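Local coordinates for protein taurine dioxygenase (Burkholderia ambifaria, PDB 5VN6) that probably catalyses the iron- and 2-oxoglutarate-dependent oxygenation of taurine, a sulfonate, as a member of the TfdA dioxygenase family, at residues A[58-62]-A[279-283]; A[155-161]-A[206-212]. Residues are numbered along the deposited sequence.

Contact 1 (A[58-62]-A[279-283]); sequences TRAEH and MERAG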
ATOM      1  N   THR A  58     -13.402 -26.257  13.419  1.00 54.82           N
ATOM      2  CA  THR A  58     -13.166 -26.234  14.848  1.00 48.82           C
ATOM      3  C   THR A  58     -11.735 -25.811  15.123  1.00 52.53           C
ATOM      4  O   THR A  58     -10.876 -25.805  14.237  1.00 54.26           O
ATOM      5  CB  THR A  58     -13.425 -27.609  15.451  1.00 55.69           C
ATOM      6  OG1 THR A  58     -12.335 -28.479  15.117  1.00 52.89           O
ATOM      7  CG2 THR A  58     -14.712 -28.194  14.879  1.00 54.03           C
ATOM      8  N   ARG A  59     -11.495 -25.412  16.370  1.00 53.43           N
ATOM      9  CA  ARG A  59     -10.151 -25.003  16.750  1.00 56.94           C
ATOM     10  C   ARG A  59      -9.178 -26.170  16.670  1.00 54.48           C
ATOM     11  O   ARG A  59      -8.026 -25.997  16.251  1.00 53.47           O
ATOM     12  CB  ARG A  59     -10.194 -24.364  18.136  1.00 65.90           C
ATOM     13  CG  ARG A  59     -11.128 -23.148  18.137  1.00 70.45           C
ATOM     14  CD  ARG A  59     -11.435 -22.618  19.527  1.00 82.62           C
ATOM     15  NE  ARG A  59     -11.924 -21.238  19.495  1.00 85.04           N
ATOM     16  CZ  ARG A  59     -13.087 -20.857  18.971  1.00 88.03           C
ATOM     17  NH1 ARG A  59     -13.903 -21.748  18.418  1.00 92.67           N
ATOM     18  NH2 ARG A  59     -13.435 -19.576  18.997  1.00 85.06           N
ATOM     19  N   ALA A  60      -9.632 -27.377  17.034  1.00 57.76           N
ATOM     20  CA  ALA A  60      -8.786 -28.550  16.854  1.00 48.42           C
ATOM     21  C   ALA A  60      -8.417 -28.721  15.383  1.00 48.67           C
ATOM     22  O   ALA A  60      -7.260 -29.013  15.059  1.00 54.47           O
ATOM     23  CB  ALA A  60      -9.474 -29.802  17.414  1.00 49.42           C
ATOM     24  N   GLU A  61      -9.374 -28.500  14.472  1.00 52.40           N
ATOM     25  CA  GLU A  61      -9.061 -28.599  13.045  1.00 54.75           C
ATOM     26  C   GLU A  61      -8.127 -27.481  12.585  1.00 48.25           C
ATOM     27  O   GLU A  61      -7.219 -27.725  11.780  1.00 46.14           O
ATOM     28  CB  GLU A  61     -10.341 -28.602  12.207  1.00 58.89           C
ATOM     29  CG  GLU A  61     -11.264 -29.772  12.504  1.00 67.91           C
ATOM     30  CD  GLU A  61     -12.585 -29.687  11.763  1.00 69.81           C
ATOM     31  OE1 GLU A  61     -13.098 -28.567  11.578  1.00 66.24           O
ATOM     32  OE2 GLU A  61     -13.123 -30.753  11.386  1.00 74.11           O
ATOM     33  N   HIS A  62      -8.329 -26.254  13.082  1.00 50.58           N
ATOM     34  CA  HIS A  62      -7.415 -25.151  12.775  1.00 49.35           C
ATOM     35  C   HIS A  62      -5.996 -25.505  13.199  1.00 51.33           C
ATOM     36  O   HIS A  62      -5.035 -25.321  12.439  1.00 46.98           O
ATOM     37  CB  HIS A  62      -7.897 -23.872  13.482  1.00 48.07           C
ATOM     38  CG  HIS A  62      -7.067 -22.645  13.218  1.00 42.53           C
ATOM     39  ND1 HIS A  62      -7.466 -21.386  13.628  1.00 41.90           N
ATOM     40  CD2 HIS A  62      -5.874 -22.474  12.596  1.00 40.85           C
ATOM     41  CE1 HIS A  62      -6.554 -20.497  13.275  1.00 38.36           C
ATOM     42  NE2 HIS A  62      -5.576 -21.132  12.650  1.00 40.55           N
ATOM     43  N   MET A 279      -9.580 -12.577  16.427  1.00 53.70           N
ATOM     44  CA  MET A 279      -8.806 -13.413  15.519  1.00 52.16           C
ATOM     45  C   MET A 279      -8.188 -14.562  16.305  1.00 52.41           C
ATOM     46  O   MET A 279      -8.011 -14.482  17.524  1.00 53.87           O
ATOM     47  CB  MET A 279      -7.683 -12.622  14.817  1.00 53.65           C
ATOM     48  CG  MET A 279      -8.081 -11.242  14.344  1.00 59.94           C
ATOM     49  SD  MET A 279      -8.960 -11.253  12.770  1.00 57.65           S
ATOM     50  CE  MET A 279      -7.723 -11.827  11.614  1.00 48.66           C
ATOM     51  N   GLU A 280      -7.868 -15.644  15.598  1.00 48.56           N
ATOM     52  CA  GLU A 280      -7.147 -16.760  16.192  1.00 48.58           C
ATOM     53  C   GLU A 280      -6.087 -17.210  15.199  1.00 48.39           C
ATOM     54  O   GLU A 280      -6.379 -17.383  14.012  1.00 50.25           O
ATOM     55  CB  GLU A 280      -8.093 -17.913  16.557  1.00 53.46           C
ATOM     56  CG  GLU A 280      -9.105 -17.537  17.648  1.00 66.49           C
ATOM     57  CD  GLU A 280     -10.033 -18.679  18.068  1.00 70.35           C
ATOM     58  OE1 GLU A 280      -9.899 -19.802  17.539  1.00 71.38           O
ATOM     59  OE2 GLU A 280     -10.908 -18.443  18.928  1.00 69.59           O
ATOM     60  N   ARG A 281      -4.861 -17.396  15.680  1.00 45.09           N
ATOM     61  CA  ARG A 281      -3.754 -17.749  14.803  1.00 48.74           C
ATOM     62  C   ARG A 281      -3.031 -18.984  15.330  1.00 49.42           C
ATOM     63  O   ARG A 281      -3.094 -19.314  16.521  1.00 51.83           O
ATOM     64  CB  ARG A 281      -2.771 -16.577  14.632  1.00 51.87           C
ATOM     65  CG  ARG A 281      -1.991 -16.183  15.875  1.00 63.14           C
ATOM     66  CD  ARG A 281      -1.121 -14.945  15.610  1.00 73.21           C
ATOM     67  NE  ARG A 281      -0.082 -15.172  14.603  1.00 84.68           N
ATOM     68  CZ  ARG A 281       1.120 -15.680  14.867  1.00 95.24           C
ATOM     69  NH1 ARG A 281       2.003 -15.846  13.889  1.00 97.52           N
ATOM     70  NH2 ARG A 281       1.442 -16.025  16.110  1.00 98.47           N
ATOM     71  N   ALA A 282      -2.393 -19.701  14.407  1.00 46.59           N
ATOM     72  CA  ALA A 282      -1.521 -20.825  14.732  1.00 44.13           C
ATOM     73  C   ALA A 282      -0.210 -20.598  14.001  1.00 48.60           C
ATOM     74  O   ALA A 282      -0.176 -20.628  12.765  1.00 51.49           O
ATOM     75  CB  ALA A 282      -2.152 -22.158  14.336  1.00 50.85           C
ATOM     76  N   GLY A 283       0.857 -20.337  14.757  1.00 44.78           N
ATOM     77  CA  GLY A 283       2.164 -20.065  14.171  1.00 39.77           C
ATOM     78  C   GLY A 283       2.975 -21.349  14.055  1.00 44.81           C
ATOM     79  O   GLY A 283       2.887 -22.236  14.905  1.00 54.42           O
TER
HETATM   80  O   HOH W   1     -10.094 -20.860  14.865  1.00 51.05           O
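The first turn of helix 59-67 lies beside strand 278-284 at side-chain distance: the nearest CA atoms are 8.8 Å apart for R59 and E280 and 7.6 Å apart for H62 and A282. The turn is started by T58 at the N-cap. In a capping box, E61 N donates to T58 OG1 (3.0 Å) and T58 N to E61 OE1 (3.0 Å), while H62 N bonds to T58 O (2.8 Å). R59 and H62, one turn apart, thus reach the strand together. R59 extends its guanidinium so that NH2 lies 2.8 Å from E280 OE2 in a salt bridge; this hydrogen bond and that from NE to the same OE2 (3.0 Å) are both bent and weak. R89 of strand 87-91 also pairs with this oxygen, so E280 serves two arginines. H62 points at the strand, with CE1 3.2 Å from E280 O near the ring plane and NE2 4.0 Å from A282 CB. Its NE2 is hydrogen-bonded to V120 O on strand 118-125, and a water links ND1 (3.0 Å) to E280 OE1 (2.9 Å). Alternation turns the R281 CA-to-CB bond away from the helix; its side chain makes a long, weak ion pair with metal ligand D108. A helix thus packs on one face of the major sheet of a double-stranded beta-helix (jelly-roll) dioxygenase, whose other face here looks to the metal centre.

Contact 2 (A[155-161]-A[206-212]); sequences DLRARHS and FTTHFTN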
ATOM      1  N   ASP A 155      26.601  -9.618   0.708  1.00 41.16           N
ATOM      2  CA  ASP A 155      27.129 -10.217   1.933  1.00 47.65           C
ATOM      3  C   ASP A 155      26.714  -9.472   3.205  1.00 44.08           C
ATOM      4  O   ASP A 155      27.205  -9.798   4.290  1.00 43.30           O
ATOM      5  CB  ASP A 155      28.665 -10.345   1.855  1.00 54.01           C
ATOM      6  CG  ASP A 155      29.379  -9.002   1.718  1.00 61.32           C
ATOM      7  OD1 ASP A 155      28.802  -7.951   2.070  1.00 63.66           O
ATOM      8  OD2 ASP A 155      30.527  -8.995   1.226  1.00 64.89           O
ATOM      9  N   LEU A 156      25.814  -8.499   3.106  1.00 40.19           N
ATOM     10  CA  LEU A 156      25.430  -7.736   4.279  1.00 32.36           C
ATOM     11  C   LEU A 156      24.623  -8.588   5.251  1.00 34.02           C
ATOM     12  O   LEU A 156      23.842  -9.452   4.857  1.00 34.94           O
ATOM     13  CB  LEU A 156      24.611  -6.499   3.872  1.00 29.99           C
ATOM     14  CG  LEU A 156      25.392  -5.347   3.241  1.00 34.75           C
ATOM     15  CD1 LEU A 156      24.456  -4.161   2.858  1.00 31.03           C
ATOM     16  CD2 LEU A 156      26.518  -4.898   4.195  1.00 38.35           C
ATOM     17  N   ARG A 157      24.811  -8.314   6.537  1.00 33.06           N
ATOM     18  CA  ARG A 157      24.019  -8.892   7.611  1.00 29.13           C
ATOM     19  C   ARG A 157      23.524  -7.740   8.471  1.00 36.27           C
ATOM     20  O   ARG A 157      24.121  -6.661   8.490  1.00 37.88           O
ATOM     21  CB  ARG A 157      24.827  -9.894   8.450  1.00 30.93           C
ATOM     22  CG  ARG A 157      25.532 -10.943   7.598  1.00 42.20           C
ATOM     23  CD  ARG A 157      26.408 -11.942   8.397  1.00 44.12           C
ATOM     24  NE  ARG A 157      25.650 -12.683   9.395  1.00 45.71           N
ATOM     25  CZ  ARG A 157      24.798 -13.663   9.096  1.00 52.12           C
ATOM     26  NH1 ARG A 157      24.592 -14.000   7.826  1.00 46.93           N
ATOM     27  NH2 ARG A 157      24.138 -14.295  10.059  1.00 53.74           N
ATOM     28  N   ALA A 158      22.425  -7.963   9.186  1.00 34.67           N
ATOM     29  CA  ALA A 158      21.789  -6.870   9.915  1.00 33.24           C
ATOM     30  C   ALA A 158      21.093  -7.432  11.143  1.00 32.67           C
ATOM     31  O   ALA A 158      20.783  -8.624  11.200  1.00 37.21           O
ATOM     32  CB  ALA A 158      20.791  -6.124   9.022  1.00 28.27           C
ATOM     33  N   ARG A 159      20.845  -6.568  12.133  1.00 35.32           N
ATOM     34  CA  ARG A 159      20.247  -7.000  13.394  1.00 32.27           C
ATOM     35  C   ARG A 159      18.788  -6.559  13.502  1.00 34.61           C
ATOM     36  O   ARG A 159      18.425  -5.462  13.054  1.00 34.89           O
ATOM     37  CB  ARG A 159      21.067  -6.511  14.592  1.00 40.55           C
ATOM     38  CG  ARG A 159      22.223  -7.493  14.900  1.00 43.95           C
ATOM     39  CD  ARG A 159      23.039  -7.184  16.150  1.00 42.58           C
ATOM     40  NE  ARG A 159      24.305  -7.917  16.117  1.00 45.65           N
ATOM     41  CZ  ARG A 159      24.456  -9.202  16.445  1.00 47.37           C
ATOM     42  NH1 ARG A 159      23.430  -9.922  16.862  1.00 50.88           N
ATOM     43  NH2 ARG A 159      25.646  -9.773  16.358  1.00 41.26           N
ATOM     44  N   HIS A 160      17.960  -7.448  14.070  1.00 37.77           N
ATOM     45  CA  HIS A 160      16.517  -7.275  14.243  1.00 34.94           C
ATOM     46  C   HIS A 160      16.208  -7.309  15.730  1.00 40.62           C
ATOM     47  O   HIS A 160      16.546  -8.285  16.408  1.00 44.75           O
ATOM     48  CB  HIS A 160      15.741  -8.385  13.543  1.00 35.27           C
ATOM     49  CG  HIS A 160      16.076  -8.540  12.097  1.00 33.04           C
ATOM     50  ND1 HIS A 160      15.110  -8.568  11.117  1.00 30.68           N
ATOM     51  CD2 HIS A 160      17.265  -8.669  11.460  1.00 32.85           C
ATOM     52  CE1 HIS A 160      15.685  -8.722   9.940  1.00 32.96           C
ATOM     53  NE2 HIS A 160      16.994  -8.771  10.115  1.00 30.28           N
ATOM     54  N   SER A 161      15.559  -6.266  16.235  1.00 36.62           N
ATOM     55  CA  SER A 161      15.549  -6.015  17.668  1.00 42.88           C
ATOM     56  C   SER A 161      14.130  -5.993  18.211  1.00 41.76           C
ATOM     57  O   SER A 161      13.291  -5.232  17.730  1.00 40.93           O
ATOM     58  CB  SER A 161      16.251  -4.686  17.991  1.00 40.40           C
ATOM     59  OG  SER A 161      15.991  -4.302  19.322  1.00 43.98           O
ATOM     60  N   PHE A 206      11.623  -4.292  11.936  1.00 26.81           N
ATOM     61  CA  PHE A 206      12.395  -4.699  13.104  1.00 35.28           C
ATOM     62  C   PHE A 206      13.890  -4.466  12.947  1.00 40.61           C
ATOM     63  O   PHE A 206      14.604  -4.505  13.950  1.00 38.29           O
ATOM     64  CB  PHE A 206      12.170  -6.188  13.409  1.00 37.07           C
ATOM     65  CG  PHE A 206      10.793  -6.503  13.917  1.00 38.26           C
ATOM     66  CD1 PHE A 206       9.991  -7.421  13.254  1.00 40.58           C
ATOM     67  CD2 PHE A 206      10.292  -5.871  15.045  1.00 38.00           C
ATOM     68  CE1 PHE A 206       8.718  -7.718  13.713  1.00 41.81           C
ATOM     69  CE2 PHE A 206       9.025  -6.163  15.510  1.00 46.29           C
ATOM     70  CZ  PHE A 206       8.233  -7.094  14.840  1.00 44.25           C
ATOM     71  N   THR A 207      14.382  -4.240  11.728  1.00 35.87           N
ATOM     72  CA  THR A 207      15.820  -4.182  11.492  1.00 33.72           C
ATOM     73  C   THR A 207      16.369  -2.825  11.926  1.00 34.87           C
ATOM     74  O   THR A 207      15.860  -1.773  11.510  1.00 30.55           O
ATOM     75  CB  THR A 207      16.125  -4.425  10.013  1.00 31.37           C
ATOM     76  OG1 THR A 207      15.434  -5.594   9.551  1.00 29.42           O
ATOM     77  CG2 THR A 207      17.607  -4.588   9.802  1.00 32.13           C
ATOM     78  N   THR A 208      17.416  -2.839  12.756  1.00 32.32           N
ATOM     79  CA  THR A 208      17.953  -1.569  13.240  1.00 29.45           C
ATOM     80  C   THR A 208      19.114  -1.058  12.389  1.00 36.52           C
ATOM     81  O   THR A 208      19.158   0.138  12.077  1.00 33.43           O
ATOM     82  CB  THR A 208      18.402  -1.689  14.696  1.00 26.69           C
ATOM     83  OG1 THR A 208      19.457  -2.652  14.788  1.00 30.48           O
ATOM     84  CG2 THR A 208      17.241  -2.126  15.546  1.00 27.45           C
ATOM     85  N   HIS A 209      20.051  -1.933  12.008  1.00 29.05           N
ATOM     86  CA  HIS A 209      21.245  -1.487  11.292  1.00 33.46           C
ATOM     87  C   HIS A 209      22.003  -2.682  10.725  1.00 37.24           C
ATOM     88  O   HIS A 209      21.839  -3.819  11.183  1.00 34.48           O
ATOM     89  CB  HIS A 209      22.170  -0.696  12.214  1.00 34.04           C
ATOM     90  CG  HIS A 209      22.758  -1.523  13.314  1.00 39.29           C
ATOM     91  ND1 HIS A 209      21.989  -2.051  14.329  1.00 37.32           N
ATOM     92  CD2 HIS A 209      24.030  -1.926  13.554  1.00 36.86           C
ATOM     93  CE1 HIS A 209      22.764  -2.738  15.155  1.00 44.39           C
ATOM     94  NE2 HIS A 209      24.007  -2.676  14.708  1.00 41.65           N
ATOM     95  N   PHE A 210      22.865  -2.390   9.743  1.00 32.98           N
ATOM     96  CA  PHE A 210      23.820  -3.367   9.231  1.00 29.49           C
ATOM     97  C   PHE A 210      24.974  -3.505  10.210  1.00 27.03           C
ATOM     98  O   PHE A 210      25.435  -2.514  10.782  1.00 30.88           O
ATOM     99  CB  PHE A 210      24.395  -2.944   7.872  1.00 30.24           C
ATOM    100  CG  PHE A 210      23.371  -2.748   6.797  1.00 29.19           C
ATOM    101  CD1 PHE A 210      22.537  -3.798   6.390  1.00 29.96           C
ATOM    102  CD2 PHE A 210      23.257  -1.519   6.159  1.00 30.82           C
ATOM    103  CE1 PHE A 210      21.595  -3.596   5.370  1.00 31.04           C
ATOM    104  CE2 PHE A 210      22.310  -1.305   5.151  1.00 24.78           C
ATOM    105  CZ  PHE A 210      21.491  -2.339   4.754  1.00 29.39           C
ATOM    106  N   THR A 211      25.470  -4.736  10.367  1.00 29.86           N
ATOM    107  CA  THR A 211      26.601  -4.995  11.249  1.00 38.48           C
ATOM    108  C   THR A 211      27.931  -5.090  10.521  1.00 40.15           C
ATOM    109  O   THR A 211      28.977  -4.954  11.165  1.00 40.22           O
ATOM    110  CB  THR A 211      26.395  -6.298  12.028  1.00 41.85           C
ATOM    111  OG1 THR A 211      26.058  -7.353  11.117  1.00 44.19           O
ATOM    112  CG2 THR A 211      25.302  -6.156  13.091  1.00 41.62           C
ATOM    113  N   ASN A 212      27.930  -5.338   9.209  1.00 32.61           N
ATOM    114  CA  ASN A 212      29.175  -5.585   8.486  1.00 33.82           C
ATOM    115  C   ASN A 212      29.266  -4.723   7.231  1.00 40.67           C
ATOM    116  O   ASN A 212      29.850  -5.135   6.223  1.00 38.12           O
ATOM    117  CB  ASN A 212      29.329  -7.077   8.147  1.00 38.82           C
ATOM    118  CG  ASN A 212      28.188  -7.615   7.269  1.00 40.09           C
ATOM    119  OD1 ASN A 212      27.159  -6.939   7.037  1.00 38.00           O
ATOM    120  ND2 ASN A 212      28.374  -8.837   6.764  1.00 38.31           N
TER
HETATM  121  O   HOH W   2      30.698  -6.533   4.276  1.00 56.75           O
HETATM  122  O   HOH W   3      13.442  -2.995  16.182  1.00 41.35           O
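Strands 157-160 and 207-210 pair antiparallel; 207-210 is the edge strand, within this chain, of a four-stranded sheet, and 185-192 flanks 157-160 on its other side. Their axes approach to 4.7 Å and their directions differ by 151°. A158 faces F210 (CA-CA 4.1 Å) and H160 faces T207 (CA-CA 4.2 Å) as non-hydrogen-bonded pairs. Two residues separate F210 from T207 where R159 alone separates A158 from H160, which makes a beta bulge: R159 N donates to H209 O (3.1 Å), T208 N to R159 O (2.8 Å), and T208 has the near-helical phi/psi of -94/-44° common in classic bulges. Further backbone bonds run from T211 N to R157 O (3.0 Å) and from S161 N to F206 O (3.0 Å). The N212 amide then acts as a backbone mimic, its OD1 accepting from R157 N (2.8 Å) and its ND2 donating to D155 O (2.9 Å). On the buried face, L156 CD1 sits 3.9 Å from the F210 ring centroid, a CH-pi contact, and A158 CB lies 3.9 Å from F210 CD1; L232, L233 and L236 of helix 228-237 close over this face. E186 draws the polar ends of R157 and T211 together, and a water joins S161 O (2.7 Å) to F206 O (2.9 Å). The pairing thus rests on main-chain bonds, extended by one asparagine; L156, A158 and F210 are apolar against the helix, but H160 and T207 on their face are polar, bonded to S110 and N204, and the opposite face, with R159 and H209, is polar and more exposed.

Overall arrangement
Contacts 1 and 2 lie on opposite sides of the chain's centre, their own centres 33 Å apart and their nearest atoms about 11 Å apart, so they do not touch. In sequence, contact 2 is nested within the loop that contact 1 closes. The metal site of H106, D108 and H266, holding magnesium here and probably iron in the active enzyme, lies between them. From contact 1, the R281 side chain comes about 6 Å from the ion and about 4 Å from that of D108; from contact 2, the F206 side chain comes about 7 Å from the ion and about 4 Å from that of H106. Each contact thus has one side chain within about 7 Å of the metal ion.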